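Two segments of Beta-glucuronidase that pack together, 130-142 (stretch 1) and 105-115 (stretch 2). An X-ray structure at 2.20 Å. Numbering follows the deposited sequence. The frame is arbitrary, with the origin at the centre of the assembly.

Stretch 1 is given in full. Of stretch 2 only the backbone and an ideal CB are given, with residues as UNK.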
ATOM      1  N   GLU B 130     -48.886 -10.784  26.657  1.00 38.43           N
ATOM      2  CA  GLU B 130     -49.926  -9.983  27.283  1.00 49.34           C
ATOM      3  C   GLU B 130     -49.639  -8.487  27.230  1.00 52.27           C
ATOM      4  O   GLU B 130     -50.415  -7.700  27.782  1.00 53.84           O
ATOM      5  CB  GLU B 130     -50.143 -10.433  28.732  1.00 48.80           C
ATOM      6  CG  GLU B 130     -50.640 -11.892  28.896  1.00 53.34           C
ATOM      7  CD  GLU B 130     -51.882 -12.249  28.048  1.00 57.51           C
ATOM      8  OE1 GLU B 130     -52.780 -11.391  27.858  1.00 59.05           O
ATOM      9  OE2 GLU B 130     -51.965 -13.413  27.580  1.00 62.63           O
ATOM     10  N   MET B 131     -48.565  -8.065  26.572  1.00 44.81           N
ATOM     11  CA  MET B 131     -48.202  -6.658  26.603  1.00 45.25           C
ATOM     12  C   MET B 131     -48.195  -5.978  25.246  1.00 47.15           C
ATOM     13  O   MET B 131     -48.336  -4.749  25.190  1.00 45.14           O
ATOM     14  CB  MET B 131     -46.827  -6.484  27.243  1.00 52.42           C
ATOM     15  CG  MET B 131     -46.589  -7.439  28.386  1.00 54.00           C
ATOM     16  SD  MET B 131     -45.017  -7.045  29.153  1.00 71.68           S
ATOM     17  CE  MET B 131     -44.197  -8.625  29.094  1.00 52.16           C
ATOM     18  N   ALA B 132     -48.004  -6.718  24.160  1.00 42.98           N
ATOM     19  CA  ALA B 132     -47.962  -6.092  22.850  1.00 45.88           C
ATOM     20  C   ALA B 132     -49.376  -5.904  22.324  1.00 44.12           C
ATOM     21  O   ALA B 132     -50.251  -6.748  22.538  1.00 53.00           O
ATOM     22  CB  ALA B 132     -47.135  -6.933  21.878  1.00 43.45           C
ATOM     23  N   ASN B 133     -49.607  -4.785  21.657  1.00 41.46           N
ATOM     24  CA  ASN B 133     -50.891  -4.544  21.020  1.00 43.61           C
ATOM     25  C   ASN B 133     -50.918  -5.184  19.643  1.00 44.06           C
ATOM     26  O   ASN B 133     -49.885  -5.345  18.984  1.00 40.53           O
ATOM     27  CB  ASN B 133     -51.178  -3.046  20.864  1.00 42.46           C
ATOM     28  CG  ASN B 133     -50.549  -2.213  21.948  1.00 49.03           C
ATOM     29  OD1 ASN B 133     -50.744  -2.470  23.138  1.00 52.84           O
ATOM     30  ND2 ASN B 133     -49.787  -1.195  21.544  1.00 54.69           N
ATOM     31  N   GLU B 134     -52.123  -5.524  19.201  1.00 41.98           N
ATOM     32  CA  GLU B 134     -52.342  -5.796  17.790  1.00 42.45           C
ATOM     33  C   GLU B 134     -52.000  -4.554  16.977  1.00 41.67           C
ATOM     34  O   GLU B 134     -52.290  -3.425  17.378  1.00 42.01           O
ATOM     35  CB  GLU B 134     -53.794  -6.210  17.553  1.00 45.33           C
ATOM     36  CG  GLU B 134     -54.095  -6.662  16.140  1.00 46.48           C
ATOM     37  CD  GLU B 134     -55.556  -7.048  15.965  1.00 52.20           C
ATOM     38  OE1 GLU B 134     -55.954  -8.131  16.454  1.00 48.52           O
ATOM     39  OE2 GLU B 134     -56.304  -6.265  15.334  1.00 53.39           O
ATOM     40  N   GLY B 135     -51.363  -4.758  15.834  1.00 40.83           N
ATOM     41  CA  GLY B 135     -50.894  -3.617  15.079  1.00 40.14           C
ATOM     42  C   GLY B 135     -49.611  -3.036  15.639  1.00 39.01           C
ATOM     43  O   GLY B 135     -48.755  -3.767  16.146  1.00 36.39           O
ATOM     44  N   GLU B 136     -49.502  -1.708  15.584  1.00 37.66           N
ATOM     45  CA  GLU B 136     -48.240  -1.009  15.788  1.00 40.17           C
ATOM     46  C   GLU B 136     -47.802  -1.007  17.251  1.00 39.95           C
ATOM     47  O   GLU B 136     -48.608  -0.784  18.158  1.00 35.23           O
ATOM     48  CB  GLU B 136     -48.383   0.427  15.281  1.00 44.05           C
ATOM     49  CG  GLU B 136     -47.228   1.324  15.593  1.00 50.30           C
ATOM     50  CD  GLU B 136     -46.946   2.310  14.474  1.00 59.73           C
ATOM     51  OE1 GLU B 136     -46.712   1.867  13.326  1.00 65.84           O
ATOM     52  OE2 GLU B 136     -46.961   3.530  14.752  1.00 67.44           O
ATOM     53  N   ASN B 137     -46.511  -1.273  17.471  1.00 31.11           N
ATOM     54  CA  ASN B 137     -45.858  -1.170  18.773  1.00 32.71           C
ATOM     55  C   ASN B 137     -44.558  -0.375  18.622  1.00 37.94           C
ATOM     56  O   ASN B 137     -43.999  -0.265  17.527  1.00 33.11           O
ATOM     57  CB  ASN B 137     -45.555  -2.561  19.365  1.00 33.19           C
ATOM     58  CG  ASN B 137     -46.822  -3.331  19.743  1.00 39.45           C
ATOM     59  OD1 ASN B 137     -47.181  -3.410  20.917  1.00 37.56           O
ATOM     60  ND2 ASN B 137     -47.507  -3.886  18.746  1.00 33.81           N
ATOM     61  N   ARG B 138     -44.072   0.178  19.732  1.00 33.47           N
ATOM     62  CA  ARG B 138     -42.817   0.917  19.748  1.00 34.08           C
ATOM     63  C   ARG B 138     -41.810   0.153  20.587  1.00 34.14           C
ATOM     64  O   ARG B 138     -42.103  -0.219  21.729  1.00 34.71           O
ATOM     65  CB  ARG B 138     -42.994   2.336  20.302  1.00 36.18           C
ATOM     66  CG  ARG B 138     -41.700   3.151  20.332  1.00 36.34           C
ATOM     67  CD  ARG B 138     -41.953   4.669  20.474  1.00 38.71           C
ATOM     68  NE  ARG B 138     -42.668   4.986  21.702  1.00 36.47           N
ATOM     69  CZ  ARG B 138     -42.082   5.141  22.883  1.00 40.47           C
ATOM     70  NH1 ARG B 138     -40.765   5.030  22.991  1.00 39.79           N
ATOM     71  NH2 ARG B 138     -42.810   5.401  23.958  1.00 38.87           N
ATOM     72  N   LEU B 139     -40.630  -0.079  20.017  1.00 31.06           N
ATOM     73  CA  LEU B 139     -39.574  -0.845  20.664  1.00 33.29           C
ATOM     74  C   LEU B 139     -38.374   0.072  20.858  1.00 34.62           C
ATOM     75  O   LEU B 139     -37.840   0.614  19.881  1.00 29.40           O
ATOM     76  CB  LEU B 139     -39.204  -2.079  19.826  1.00 29.94           C
ATOM     77  CG  LEU B 139     -38.026  -2.911  20.343  1.00 32.96           C
ATOM     78  CD1 LEU B 139     -38.233  -3.327  21.801  1.00 29.24           C
ATOM     79  CD2 LEU B 139     -37.785  -4.139  19.462  1.00 31.79           C
ATOM     80  N   THR B 140     -37.979   0.269  22.115  1.00 30.43           N
ATOM     81  CA  THR B 140     -36.862   1.128  22.470  1.00 29.04           C
ATOM     82  C   THR B 140     -35.841   0.286  23.212  1.00 33.15           C
ATOM     83  O   THR B 140     -36.199  -0.426  24.157  1.00 30.81           O
ATOM     84  CB  THR B 140     -37.317   2.314  23.347  1.00 38.71           C
ATOM     85  OG1 THR B 140     -38.517   2.889  22.796  1.00 36.93           O
ATOM     86  CG2 THR B 140     -36.207   3.387  23.432  1.00 31.81           C
ATOM     87  N   VAL B 141     -34.579   0.358  22.781  1.00 30.56           N
ATOM     88  CA  VAL B 141     -33.503  -0.457  23.343  1.00 29.78           C
ATOM     89  C   VAL B 141     -32.367   0.461  23.766  1.00 31.98           C
ATOM     90  O   VAL B 141     -31.730   1.092  22.915  1.00 30.38           O
ATOM     91  CB  VAL B 141     -32.989  -1.504  22.349  1.00 32.58           C
ATOM     92  CG1 VAL B 141     -31.820  -2.263  22.962  1.00 27.37           C
ATOM     93  CG2 VAL B 141     -34.107  -2.459  21.932  1.00 27.54           C
ATOM     94  N   ALA B 142     -32.100   0.531  25.067  1.00 30.54           N
ATOM     95  CA  ALA B 142     -30.907   1.203  25.565  1.00 31.68           C
ATOM     96  C   ALA B 142     -29.750   0.212  25.550  1.00 31.81           C
ATOM     97  O   ALA B 142     -29.901  -0.923  26.014  1.00 30.67           O
ATOM     98  CB  ALA B 142     -31.108   1.748  26.979  1.00 28.15           C
ATOM     99  N   UNK B 105     -28.275  -4.235  28.101  1.00 32.45           N
ATOM    100  CA  UNK B 105     -29.523  -3.852  27.456  1.00 31.80           C
ATOM    101  C   UNK B 105     -30.608  -3.539  28.479  1.00 35.42           C
ATOM    102  O   UNK B 105     -30.735  -4.214  29.505  1.00 40.41           O
ATOM    103  CB  UNK B 105     -29.994  -4.963  26.516  1.00 31.80           C
ATOM    104  N   UNK B 106     -31.396  -2.516  28.183  1.00 34.79           N
ATOM    105  CA  UNK B 106     -32.687  -2.288  28.830  1.00 36.31           C
ATOM    106  C   UNK B 106     -33.708  -2.167  27.710  1.00 32.54           C
ATOM    107  O   UNK B 106     -33.589  -1.283  26.855  1.00 33.12           O
ATOM    108  CB  UNK B 106     -32.674  -1.046  29.723  1.00 36.31           C
ATOM    109  N   UNK B 107     -34.682  -3.071  27.694  1.00 30.60           N
ATOM    110  CA  UNK B 107     -35.672  -3.183  26.628  1.00 30.96           C
ATOM    111  C   UNK B 107     -36.971  -2.545  27.103  1.00 37.27           C
ATOM    112  O   UNK B 107     -37.492  -2.915  28.165  1.00 35.88           O
ATOM    113  CB  UNK B 107     -35.893  -4.643  26.227  1.00 30.96           C
ATOM    114  N   UNK B 108     -37.507  -1.607  26.317  1.00 31.86           N
ATOM    115  CA  UNK B 108     -38.785  -0.970  26.602  1.00 30.16           C
ATOM    116  C   UNK B 108     -39.755  -1.284  25.476  1.00 36.08           C
ATOM    117  O   UNK B 108     -39.363  -1.317  24.303  1.00 31.44           O
ATOM    118  CB  UNK B 108     -38.623   0.541  26.776  1.00 30.16           C
ATOM    119  N   UNK B 109     -41.014  -1.533  25.840  1.00 31.75           N
ATOM    120  CA  UNK B 109     -42.080  -1.791  24.882  1.00 36.27           C
ATOM    121  C   UNK B 109     -43.211  -0.813  25.155  1.00 36.56           C
ATOM    122  O   UNK B 109     -43.785  -0.817  26.249  1.00 36.77           O
ATOM    123  CB  UNK B 109     -42.569  -3.238  24.966  1.00 36.27           C
ATOM    124  N   UNK B 110     -43.526   0.019  24.163  1.00 33.80           N
ATOM    125  CA  UNK B 110     -44.551   1.048  24.296  1.00 38.62           C
ATOM    126  C   UNK B 110     -44.297   1.919  25.527  1.00 42.87           C
ATOM    127  O   UNK B 110     -45.219   2.308  26.245  1.00 38.31           O
ATOM    128  CB  UNK B 110     -45.938   0.408  24.378  1.00 38.62           C
ATOM    129  N   UNK B 111     -43.022   2.230  25.771  1.00 39.55           N
ATOM    130  CA  UNK B 111     -42.644   3.095  26.866  1.00 35.23           C
ATOM    131  C   UNK B 111     -42.460   2.415  28.203  1.00 37.98           C
ATOM    132  O   UNK B 111     -42.133   3.099  29.178  1.00 38.92           O
ATOM    133  CB  UNK B 111     -43.697   4.194  27.016  1.00 35.23           C
ATOM    134  N   UNK B 112     -42.622   1.093  28.290  1.00 34.97           N
ATOM    135  CA  UNK B 112     -42.523   0.383  29.558  1.00 37.95           C
ATOM    136  C   UNK B 112     -41.373  -0.608  29.519  1.00 37.44           C
ATOM    137  O   UNK B 112     -41.298  -1.437  28.612  1.00 36.12           O
ATOM    138  CB  UNK B 112     -43.835  -0.335  29.880  1.00 37.95           C
ATOM    139  N   UNK B 113     -40.507  -0.547  30.529  1.00 36.61           N
ATOM    140  CA  UNK B 113     -39.387  -1.473  30.636  1.00 39.82           C
ATOM    141  C   UNK B 113     -39.871  -2.905  30.807  1.00 40.96           C
ATOM    142  O   UNK B 113     -40.570  -3.210  31.774  1.00 46.39           O
ATOM    143  CB  UNK B 113     -38.482  -1.081  31.806  1.00 39.82           C
ATOM    144  N   UNK B 114     -39.497  -3.796  29.883  1.00 36.11           N
ATOM    145  CA  UNK B 114     -39.958  -5.180  29.941  1.00 37.21           C
ATOM    146  C   UNK B 114     -38.852  -6.179  30.261  1.00 40.26           C
ATOM    147  O   UNK B 114     -39.166  -7.275  30.752  1.00 41.53           O
ATOM    148  CB  UNK B 114     -40.609  -5.558  28.609  1.00 37.21           C
ATOM    149  N   UNK B 115     -37.585  -5.862  30.003  1.00 40.25           N
ATOM    150  CA  UNK B 115     -36.520  -6.760  30.429  1.00 37.00           C
ATOM    151  C   UNK B 115     -35.188  -6.020  30.430  1.00 40.59           C
ATOM    152  O   UNK B 115     -35.067  -4.894  29.939  1.00 35.80           O
ATOM    153  CB  UNK B 115     -36.452  -7.990  29.522  1.00 37.00           C
TER

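The strand of stretch 1 runs antiparallel to the backbone of 105-109, the axes 164° apart and 4.8 Å at closest approach. The strands are extended, so CB directions alternate between two faces.

At 105 the ideal CB points sideways, 4.1 Å from the O of A142 and 4.8 Å from the CG1 of V141; small or apolar side chains would suit. It is A105, whose CA makes a CA-H...O contact with the O of A142 (3.3 Å).

Position 106 pairs with A142 through two backbone hydrogen bonds. Its ideal CB lies 4.2 Å from the CB of A142, and a beta-branched or other apolar residue is reasonable. It is V106, whose CB packs 4.2 Å from the CB of A142.

At 107, on the other face, the CG2 of V141 (5.1 Å) and the CD1 of L139 (5.2 Å) lie around the ideal CB, leaving room for a mid-sized aliphatic. I107 reaches both neighbours: its CD1 is 3.7 Å from the CG1 of V141, its CG2 3.8 Å from the CD1 of L139.

Position 108 pairs likewise with T140. The ideal CB, 3.7 Å from the O of T140, says little about size; aliphatic or aromatic residues could follow. It is Y108.

At 109 the ideal CB is 4.5 Å from the O of R138, and apolar parts of M131, A132 and N137 favour a long aliphatic. L109 places CD1 4.0 Å from the CB of N137 and CD2 4.0 Å from the CB of M131.

Position 110 has phi/psi of 53/39, which favours Asn, Asp or Gly, in a type I' turn from 109 to 112. CA-to-CB points away, the ideal CB 5.3 Å from the OD1 of N137, so a side chain must fold back. The N of R138 and that OD1 ask for an acceptor and a donor together, which makes Asn attractive. N110 supplies both: OD1 accepts from the N of R138 (2.9 Å) and ND2 donates to the OD1 of N137 (2.9 Å).

At 111, phi/psi of 86/2 would jam a CB against the preceding carbonyl. Glycine is called for, and G111 is found.

Position 112 points away, so many residues would serve; a long polar one could return towards the O of M131. K112 does, its NZ and that O sharing water 1 (2.5 Å each).

Position 113 also points away, suiting polar or charged residues among others; E113 makes no contact with stretch 1. Position 114 points toward stretch 1, near M131, inviting an apolar residue: I114 brings CG2 to 3.7 Å from the SD of M131. Position 115 is out of reach and undetermined; it is T115.

Stretch 2 (105-115) AVIYLNGKEIT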
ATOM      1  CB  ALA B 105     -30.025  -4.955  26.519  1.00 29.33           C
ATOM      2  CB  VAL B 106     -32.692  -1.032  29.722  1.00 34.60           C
ATOM      3  CG1 VAL B 106     -33.996  -0.953  30.552  1.00 37.08           C
ATOM      4  CG2 VAL B 106     -31.502  -1.038  30.656  1.00 32.00           C
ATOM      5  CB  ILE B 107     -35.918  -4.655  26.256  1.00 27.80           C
ATOM      6  CG1 ILE B 107     -34.610  -5.392  25.955  1.00 34.04           C
ATOM      7  CG2 ILE B 107     -36.948  -4.754  25.126  1.00 29.90           C
ATOM      8  CD1 ILE B 107     -33.636  -4.640  25.084  1.00 33.42           C
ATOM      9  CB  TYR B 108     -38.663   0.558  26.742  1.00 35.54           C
ATOM     10  CG  TYR B 108     -37.660   1.037  27.775  1.00 36.02           C
ATOM     11  CD1 TYR B 108     -36.309   1.159  27.459  1.00 34.16           C
ATOM     12  CD2 TYR B 108     -38.070   1.383  29.064  1.00 37.84           C
ATOM     13  CE1 TYR B 108     -35.397   1.611  28.401  1.00 36.36           C
ATOM     14  CE2 TYR B 108     -37.171   1.831  30.005  1.00 36.04           C
ATOM     15  CZ  TYR B 108     -35.831   1.947  29.666  1.00 37.48           C
ATOM     16  OH  TYR B 108     -34.923   2.387  30.601  1.00 38.13           O
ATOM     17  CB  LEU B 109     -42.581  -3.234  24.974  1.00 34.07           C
ATOM     18  CG  LEU B 109     -43.832  -3.568  24.164  1.00 41.27           C
ATOM     19  CD1 LEU B 109     -43.560  -3.395  22.683  1.00 38.46           C
ATOM     20  CD2 LEU B 109     -44.341  -4.997  24.450  1.00 38.86           C
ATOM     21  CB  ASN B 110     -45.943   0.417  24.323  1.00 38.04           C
ATOM     22  CG  ASN B 110     -46.254  -0.304  23.028  1.00 36.29           C
ATOM     23  OD1 ASN B 110     -45.983   0.217  21.947  1.00 37.36           O
ATOM     24  ND2 ASN B 110     -46.778  -1.521  23.124  1.00 35.01           N
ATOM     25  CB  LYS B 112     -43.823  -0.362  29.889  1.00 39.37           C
ATOM     26  CG  LYS B 112     -45.100   0.455  29.680  1.00 42.22           C
ATOM     27  CD  LYS B 112     -46.320  -0.464  29.816  1.00 55.61           C
ATOM     28  CE  LYS B 112     -46.825  -0.972  28.446  1.00 56.02           C
ATOM     29  NZ  LYS B 112     -46.050  -2.141  27.863  1.00 59.80           N
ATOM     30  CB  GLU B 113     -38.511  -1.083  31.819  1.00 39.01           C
ATOM     31  CG  GLU B 113     -37.404  -2.085  32.049  1.00 40.95           C
ATOM     32  CD  GLU B 113     -36.477  -1.683  33.170  1.00 39.17           C
ATOM     33  OE1 GLU B 113     -36.324  -0.469  33.428  1.00 46.19           O
ATOM     34  OE2 GLU B 113     -35.900  -2.590  33.799  1.00 50.36           O
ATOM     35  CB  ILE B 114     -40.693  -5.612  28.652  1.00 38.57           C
ATOM     36  CG1 ILE B 114     -39.816  -5.414  27.415  1.00 39.40           C
ATOM     37  CG2 ILE B 114     -42.050  -4.898  28.521  1.00 40.17           C
ATOM     38  CD1 ILE B 114     -40.309  -6.199  26.189  1.00 34.33           C
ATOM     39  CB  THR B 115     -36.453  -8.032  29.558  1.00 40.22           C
ATOM     40  OG1 THR B 115     -35.767  -9.065  30.276  1.00 45.81           O
ATOM     41  CG2 THR B 115     -35.726  -7.794  28.253  1.00 36.29           C
TER
HETATM   42  O   HOH W   1     -47.497  -2.459  25.888  1.00 45.17           O
HETATM   43  O   HOH W   2     -45.938   5.590  25.474  1.00 54.51           O
HETATM   44  O   HOH W   3     -40.978   1.862  23.903  1.00 34.17           O
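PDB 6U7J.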